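Local coordinates for protein putative acyl-CoA N-acyltransferase (Klebsiella pneumoniae subsp. pneumoniae, PDB 3LOD) that probably transfers acyl groups from an acyl-coenzyme A donor to an amine, as a member of the GNAT acetyltransferase family, at residues A124-R128 and N129-T133. Numbering follows the deposited sequence.
Sequences ALYTR and NGYQT
The rings of Tyr126 and Tyr131 meet in a T-shaped (edge-to-face) pair where helix 120-128 ends and the chain turns back toward the sheet. Tyr126 points its CD1 edge at one face of the Tyr131 ring; the centroids lie 5.5 Å apart and the planes are inclined at 60°. The two side chains already touch at their roots, Tyr126 CB lying 3.6 Å from Tyr131 CB. Both carry CG anti to the carbonyl carbon (chi1 -56° in Tyr126, -71° in Tyr131), which lets the rings extend from these neighbouring CB atoms on the same side of the turn.

The backbone beneath them forms a Schellman motif. Tyr131 N donates to Tyr126 O at 3.1 Å, while Gly130 N makes a weak bond to Thr127 O at 3.4 Å; Gly130, with positive phi, is the C-prime residue. Tyr126 O also accepts from Asn129 N at 2.9 Å, and its two donors approach from opposite faces of the carbonyl plane. This carbonyl is thereby gripped twice, while Tyr131 CD2 lies 3.3 Å from the same oxygen.

Further round the last turn, the Asn129 side chain lies across that of Leu125, whose CD1 packs against the amide group. The Arg128 chain bends at chi3, and one face of its guanidinium lies near Leu125 CA, which is 3.6 Å above the plane and offset toward the rim.

The tyrosine pair faces the interior of the GNAT fold. Tyr126 packs on Val80, Leu113 and Met149 of the central sheet, whereas Tyr131 reaches Leu111 and Leu96, its OH hydrogen-bonded to Glu100 of helix 91-104. Beyond the turn, Gln132 pairs through its backbone with Glu150, bringing strand 132-134 to the sheet margin alongside strand 146-152.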
# COMPACT_ATOMS: atom_id res chain seq x y z
N ALA A 124 7.88 -8.22 -6.03
CA ALA A 124 7.69 -9.67 -5.89
C ALA A 124 6.50 -9.98 -4.99
O ALA A 124 5.80 -10.95 -5.23
CB ALA A 124 8.92 -10.32 -5.36
N LEU A 125 6.27 -9.18 -3.95
CA LEU A 125 5.11 -9.42 -3.10
C LEU A 125 3.83 -9.31 -3.95
O LEU A 125 2.96 -10.18 -3.90
CB LEU A 125 5.09 -8.45 -1.95
CG LEU A 125 3.71 -8.35 -1.29
CD1 LEU A 125 3.45 -9.61 -0.51
CD2 LEU A 125 3.70 -7.23 -0.34
N TYR A 126 3.71 -8.28 -4.77
CA TYR A 126 2.49 -8.15 -5.53
C TYR A 126 2.32 -9.28 -6.50
O TYR A 126 1.20 -9.76 -6.63
CB TYR A 126 2.42 -6.83 -6.26
CG TYR A 126 2.58 -5.65 -5.33
CD1 TYR A 126 1.81 -5.54 -4.14
CD2 TYR A 126 3.46 -4.65 -5.64
CE1 TYR A 126 2.01 -4.47 -3.26
CE2 TYR A 126 3.65 -3.56 -4.78
CZ TYR A 126 2.92 -3.47 -3.60
OH TYR A 126 3.14 -2.33 -2.79
N THR A 127 3.40 -9.67 -7.18
CA THR A 127 3.39 -10.77 -8.16
C THR A 127 2.95 -12.09 -7.53
O THR A 127 2.15 -12.82 -8.11
CB THR A 127 4.79 -10.99 -8.80
OG1 THR A 127 5.37 -9.71 -9.10
CG2 THR A 127 4.73 -11.84 -10.07
N ARG A 128 3.46 -12.38 -6.33
CA ARG A 128 3.07 -13.56 -5.55
C ARG A 128 1.57 -13.55 -5.23
O ARG A 128 1.01 -14.60 -4.89
CB ARG A 128 3.85 -13.63 -4.22
CG ARG A 128 5.10 -14.52 -4.22
CD ARG A 128 5.77 -14.54 -2.84
NE ARG A 128 6.68 -13.40 -2.61
CZ ARG A 128 6.65 -12.55 -1.58
NH1 ARG A 128 5.75 -12.64 -0.58
NH2 ARG A 128 7.55 -11.56 -1.53
N ASN A 129 0.92 -12.39 -5.34
CA ASN A 129 -0.52 -12.29 -5.01
C ASN A 129 -1.42 -11.76 -6.13
O ASN A 129 -2.43 -11.08 -5.88
CB ASN A 129 -0.74 -11.57 -3.68
CG ASN A 129 0.04 -12.22 -2.55
OD1 ASN A 129 1.11 -11.73 -2.16
ND2 ASN A 129 -0.46 -13.33 -2.03
N GLY A 130 -1.06 -12.07 -7.35
CA GLY A 130 -1.97 -11.91 -8.45
C GLY A 130 -1.95 -10.59 -9.14
O GLY A 130 -2.74 -10.39 -10.04
N TYR A 131 -1.08 -9.68 -8.74
CA TYR A 131 -0.93 -8.43 -9.50
C TYR A 131 -0.16 -8.72 -10.76
O TYR A 131 0.71 -9.56 -10.73
CB TYR A 131 -0.22 -7.35 -8.68
CG TYR A 131 -1.10 -6.86 -7.60
CD1 TYR A 131 -1.81 -5.66 -7.73
CD2 TYR A 131 -1.28 -7.61 -6.45
CE1 TYR A 131 -2.71 -5.20 -6.69
CE2 TYR A 131 -2.15 -7.18 -5.42
CZ TYR A 131 -2.86 -5.98 -5.56
OH TYR A 131 -3.71 -5.63 -4.54
N GLN A 132 -0.47 -8.04 -11.85
CA GLN A 132 0.21 -8.26 -13.11
C GLN A 132 0.68 -6.96 -13.70
O GLN A 132 0.01 -5.94 -13.56
CB GLN A 132 -0.72 -8.91 -14.11
CG GLN A 132 -1.58 -10.03 -13.57
CD GLN A 132 -1.69 -11.14 -14.56
OE1 GLN A 132 -2.77 -11.44 -15.03
NE2 GLN A 132 -0.56 -11.74 -14.92
N THR A 133 1.82 -6.97 -14.38
CA THR A 133 2.33 -5.72 -14.93
C THR A 133 1.33 -5.16 -15.97
O THR A 133 0.55 -5.91 -16.59
CB THR A 133 3.74 -5.88 -15.57
OG1 THR A 133 3.74 -7.06 -16.37
CG2 THR A 133 4.81 -6.05 -14.53